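Local coordinates for protein dihydrocoumarin hydrolase, AncDHCH1 (Pseudomonas sp., PDB 6C2C) that probably hydrolyses the lactone dihydrocoumarin at a two-zinc centre, as a metallo-beta-lactamase superfamily relative of methyl-parathion hydrolase, at residues Val112-Ile117 with Val140-Gln145; Thr36-Val41 with Lys62-Thr67. All blocks are in the same frame, centred on the assembly; numbering follows the deposited sequence.

How the interactions relate
Both contacts belong to one mixed six-stranded sheet. Interaction 2 pairs its second and third strands, 27-39 and 65-75, antiparallel; interaction 1 pairs the fifth and sixth, 114-116 and 140-142, in parallel. Strand 80-83 lies between the two pairs, and D113, E114 and Y116 bond to its backbone or that of D84 just beyond. The centres are 29 Å apart, on opposite sides of the chain's centre, and the nearest atoms are still about 17 Å apart. Each approaches the zinc site differently: the side chain of I117 ends about 10 Å from a zinc ion, just before ligands H119 and H121 in sequence, whereas T67 touches the zinc ligand H273.

Interaction 1: Val112-Ile117 with Val140-Gln145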
# COMPACT_ATOMS: atom_id res chain seq x y z
N VAL A 112 2.17 -18.34 0.21
CA VAL A 112 2.16 -17.25 1.19
C VAL A 112 1.70 -17.77 2.56
O VAL A 112 0.64 -18.38 2.68
CB VAL A 112 1.26 -16.10 0.68
CG1 VAL A 112 1.22 -14.99 1.75
CG2 VAL A 112 1.84 -15.53 -0.63
N ASP A 113 2.54 -17.56 3.58
CA ASP A 113 2.29 -18.05 4.94
C ASP A 113 1.44 -17.11 5.77
O ASP A 113 0.53 -17.55 6.51
CB ASP A 113 3.64 -18.25 5.65
CG ASP A 113 4.46 -19.35 5.00
OD1 ASP A 113 3.92 -20.47 4.81
OD2 ASP A 113 5.64 -19.10 4.70
N GLU A 114 1.73 -15.79 5.68
CA GLU A 114 1.04 -14.81 6.51
C GLU A 114 0.88 -13.59 5.64
O GLU A 114 1.71 -13.31 4.78
CB GLU A 114 1.81 -14.49 7.82
CG GLU A 114 1.98 -15.76 8.67
CD GLU A 114 2.30 -15.50 10.12
OE1 GLU A 114 2.37 -16.50 10.88
OE2 GLU A 114 2.43 -14.34 10.53
N ILE A 115 -0.22 -12.87 5.90
CA ILE A 115 -0.52 -11.63 5.16
C ILE A 115 -0.79 -10.58 6.23
O ILE A 115 -1.60 -10.80 7.12
CB ILE A 115 -1.75 -11.81 4.24
CG1 ILE A 115 -1.38 -12.84 3.16
CG2 ILE A 115 -2.14 -10.44 3.65
CD1 ILE A 115 -2.63 -13.29 2.27
N TYR A 116 -0.09 -9.45 6.15
CA TYR A 116 -0.25 -8.36 7.11
C TYR A 116 -0.91 -7.17 6.42
O TYR A 116 -0.48 -6.74 5.35
CB TYR A 116 1.09 -7.93 7.74
CG TYR A 116 1.84 -9.09 8.39
CD1 TYR A 116 1.18 -10.16 8.96
CD2 TYR A 116 3.22 -9.09 8.36
CE1 TYR A 116 1.90 -11.25 9.57
CE2 TYR A 116 3.94 -10.17 8.96
CZ TYR A 116 3.24 -11.23 9.49
OH TYR A 116 4.04 -12.26 10.04
N ILE A 117 -2.03 -6.72 6.97
CA ILE A 117 -2.85 -5.68 6.35
C ILE A 117 -2.59 -4.36 7.06
O ILE A 117 -2.77 -4.26 8.29
CB ILE A 117 -4.32 -6.09 6.45
CG1 ILE A 117 -4.59 -7.37 5.65
CG2 ILE A 117 -5.20 -4.93 6.03
CD1 ILE A 117 -4.24 -7.21 4.15
N VAL A 140 -2.38 -17.13 6.97
CA VAL A 140 -3.02 -16.48 8.11
C VAL A 140 -2.97 -14.98 7.87
O VAL A 140 -1.89 -14.43 7.61
CB VAL A 140 -2.30 -16.84 9.40
CG1 VAL A 140 -2.86 -16.03 10.62
CG2 VAL A 140 -2.37 -18.35 9.69
N VAL A 141 -4.12 -14.29 8.01
CA VAL A 141 -4.17 -12.85 7.77
C VAL A 141 -4.17 -12.18 9.12
O VAL A 141 -4.88 -12.63 10.03
CB VAL A 141 -5.45 -12.50 6.98
CG1 VAL A 141 -5.60 -10.98 6.86
CG2 VAL A 141 -5.47 -13.17 5.58
N ARG A 142 -3.42 -11.08 9.28
CA ARG A 142 -3.36 -10.35 10.54
C ARG A 142 -3.56 -8.88 10.27
O ARG A 142 -3.12 -8.37 9.24
CB ARG A 142 -2.04 -10.55 11.26
CG ARG A 142 -1.65 -12.05 11.38
CD ARG A 142 -0.68 -12.28 12.52
NE ARG A 142 -1.38 -12.01 13.80
CZ ARG A 142 -0.75 -12.09 14.96
NH1 ARG A 142 0.56 -12.49 15.01
NH2 ARG A 142 -1.41 -11.80 16.06
N ALA A 143 -4.24 -8.20 11.21
CA ALA A 143 -4.46 -6.77 11.15
C ALA A 143 -4.81 -6.33 12.56
O ALA A 143 -5.04 -7.16 13.45
CB ALA A 143 -5.62 -6.42 10.20
N ASP A 144 -4.77 -5.03 12.80
CA ASP A 144 -5.07 -4.57 14.15
C ASP A 144 -6.53 -4.81 14.49
O ASP A 144 -7.42 -4.54 13.69
CB ASP A 144 -4.75 -3.08 14.27
CG ASP A 144 -4.72 -2.63 15.74
OD1 ASP A 144 -5.78 -2.28 16.27
OD2 ASP A 144 -3.67 -2.60 16.39
N GLN A 145 -6.74 -5.28 15.72
CA GLN A 145 -8.06 -5.49 16.27
C GLN A 145 -8.98 -4.28 16.12
O GLN A 145 -10.18 -4.45 15.89
CB GLN A 145 -7.91 -5.87 17.73
CG GLN A 145 -9.29 -6.24 18.34
CD GLN A 145 -9.68 -7.64 18.04
OE1 GLN A 145 -10.74 -7.89 17.40
NE2 GLN A 145 -8.91 -8.59 18.53
O HOH W 1 2.40 -13.72 13.28
O HOH W 2 -4.29 -3.18 10.61
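Y116 and R142 both carry CG anti to the carbonyl carbon (chi1 -55° for Y116), which sends the two side chains out alongside each other from paired strands, over the same face of the sheet. The strands form the parallel edge of a mixed sheet in the metallo-beta-lactamase fold, with 140-142 outermost. Alternating backbone bonds establish the pairing: V140 N donates to D113 O, I115 N to V140 O, R142 N to I115 O at 2.8 Å, and I117 N to R142 O.

Y116 meets the aliphatic part of the arginine. Its CD1 lies 4.0 Å from R142 CB, and CE1 lies 4.1 Å from R142 CD. The R142 chain then bends at chi3 (67°), leaving the guanidinium plane 68° from the phenol ring, and the ring touches the methylenes. Backbone oxygens of K185 and P186 accept from R142 NE and NH2, respectively, and this fixes the rotation of the guanidinium.

The remaining nitrogen, R142 NH1, donates to a water in the guanidinium plane. That water donates in turn to E114 OE2 at 2.8 Å. E114 OE2 also receives the Y116 hydroxyl, with OH 2.7 Å away and placed above the carboxylate plane, so two donors hold one oxygen. With E114 OE2 and R142 NH1 5.2 Å apart, the two charges are linked through solvent and form no direct salt bridge, although their attraction may still favour this placement.

The other face carries I115 and V141, and I117, just past the strand, points toward the partner segment; here the contact is apolar. V141 also packs on L175 and Y178 of helix 162-180. I117 CG1 approaches V141 CG1 to 3.9 Å, and two residues further along the partner segment, A143 CB lies 4.0 Å from I117 CB.

Interaction 2: Thr36-Val41 with Lys62-Thr67; sequences TVDLPV and KAPLET
An antiparallel strand pairing joins T36-L39 to L65-T67, and an inverse gamma turn centred on P40 follows the first strand. V37 and T67 form a hydrogen-bonded pair, with V37 N donating to T67 O at 2.9 Å and T67 N returning to V37 O at 2.8 Å. L39 and L65 repeat this pair of hydrogen bonds two residues on. D38 and E66, between them, are a non-hydrogen-bonded pair whose CA atoms come within 4.1 Å.

At one end, T36 OG1 sits between its backbone N and carbonyl carbon (chi1 61°) and donates to E66 OE2 at 2.7 Å, on the anti lone pair of the carboxylate. E66 reaches it with an extended chain. D38 OD1 lies over the root of that chain, 3.4 Å from E66 CB; the two carboxylate planes stand 82° apart.

In this metallo-beta-lactamase fold the opposite face carries V37, L39, L65 and T67, and T67 touches the zinc ligand H273. L39 crosses T67 at about a right angle, its CD1 3.6 Å from T67 OG1. Beyond the turn V41 comes back over the second strand: its CG2 packs 4.1 Å from L65 CD2, and L56 of helix 49-58 touches both residues. P64, which follows a cis peptide bond, sets its CB 3.6 Å from L39 O.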
# COMPACT_ATOMS: atom_id res chain seq x y z
N THR A 36 -2.47 1.18 -11.17
CA THR A 36 -2.65 2.56 -10.77
C THR A 36 -4.11 2.93 -10.92
O THR A 36 -4.86 2.26 -11.65
CB THR A 36 -1.86 3.49 -11.68
OG1 THR A 36 -2.33 3.36 -13.04
CG2 THR A 36 -0.38 3.21 -11.60
N VAL A 37 -4.48 4.06 -10.30
CA VAL A 37 -5.83 4.61 -10.44
C VAL A 37 -5.76 6.14 -10.32
O VAL A 37 -4.99 6.67 -9.52
CB VAL A 37 -6.78 4.02 -9.39
CG1 VAL A 37 -6.36 4.44 -7.97
CG2 VAL A 37 -8.21 4.46 -9.71
N ASP A 38 -6.53 6.84 -11.16
CA ASP A 38 -6.50 8.30 -11.11
C ASP A 38 -7.28 8.76 -9.90
O ASP A 38 -8.39 8.26 -9.63
CB ASP A 38 -7.17 8.89 -12.36
CG ASP A 38 -6.26 8.89 -13.58
OD1 ASP A 38 -5.06 8.57 -13.48
OD2 ASP A 38 -6.77 9.24 -14.67
N LEU A 39 -6.73 9.74 -9.20
CA LEU A 39 -7.37 10.32 -8.03
C LEU A 39 -7.58 11.81 -8.27
O LEU A 39 -6.66 12.50 -8.71
CB LEU A 39 -6.52 10.13 -6.79
CG LEU A 39 -6.46 8.71 -6.21
CD1 LEU A 39 -5.64 8.69 -4.94
CD2 LEU A 39 -7.90 8.26 -5.98
N PRO A 40 -8.77 12.34 -7.95
CA PRO A 40 -9.00 13.80 -8.02
C PRO A 40 -8.44 14.45 -6.76
O PRO A 40 -9.18 14.86 -5.86
CB PRO A 40 -10.53 13.88 -8.13
CG PRO A 40 -11.02 12.75 -7.35
CD PRO A 40 -9.99 11.61 -7.60
N VAL A 41 -7.11 14.54 -6.70
CA VAL A 41 -6.46 14.97 -5.46
C VAL A 41 -6.72 16.45 -5.14
O VAL A 41 -6.59 16.84 -3.98
CB VAL A 41 -4.95 14.66 -5.49
CG1 VAL A 41 -4.75 13.14 -5.64
CG2 VAL A 41 -4.21 15.42 -6.64
N LYS A 62 -0.42 16.98 -12.66
CA LYS A 62 -1.71 17.64 -12.67
C LYS A 62 -2.79 16.67 -12.28
O LYS A 62 -2.61 15.49 -12.42
CB LYS A 62 -2.03 18.25 -14.03
CG LYS A 62 -3.11 19.33 -14.01
CD LYS A 62 -3.35 19.88 -15.40
CE LYS A 62 -4.15 21.20 -15.43
NZ LYS A 62 -5.47 21.17 -14.74
N ALA A 63 -3.85 17.17 -11.71
CA ALA A 63 -5.00 16.36 -11.32
C ALA A 63 -5.92 16.11 -12.51
O ALA A 63 -6.10 17.00 -13.30
CB ALA A 63 -5.76 16.95 -10.19
N PRO A 64 -6.52 14.95 -12.63
CA PRO A 64 -6.41 13.77 -11.77
C PRO A 64 -5.05 13.08 -11.91
O PRO A 64 -4.42 13.10 -12.92
CB PRO A 64 -7.56 12.91 -12.20
CG PRO A 64 -7.95 13.37 -13.50
CD PRO A 64 -7.52 14.75 -13.67
N LEU A 65 -4.60 12.64 -10.76
CA LEU A 65 -3.31 12.10 -10.61
C LEU A 65 -3.32 10.59 -10.58
O LEU A 65 -3.97 9.97 -9.80
CB LEU A 65 -2.74 12.61 -9.30
CG LEU A 65 -1.28 12.44 -8.97
CD1 LEU A 65 -0.44 12.61 -10.20
CD2 LEU A 65 -0.84 13.38 -7.86
N GLU A 66 -2.57 10.04 -11.49
CA GLU A 66 -2.43 8.58 -11.55
C GLU A 66 -1.62 8.12 -10.34
O GLU A 66 -0.44 8.44 -10.21
CB GLU A 66 -1.75 8.20 -12.85
CG GLU A 66 -1.60 6.69 -13.03
CD GLU A 66 -1.11 6.27 -14.43
OE1 GLU A 66 -0.65 7.15 -15.23
OE2 GLU A 66 -1.20 5.06 -14.73
N THR A 67 -2.27 7.34 -9.47
CA THR A 67 -1.71 6.98 -8.18
C THR A 67 -1.45 5.49 -8.15
O THR A 67 -2.34 4.69 -8.46
CB THR A 67 -2.69 7.40 -7.08
OG1 THR A 67 -2.89 8.82 -7.20
CG2 THR A 67 -2.13 7.14 -5.70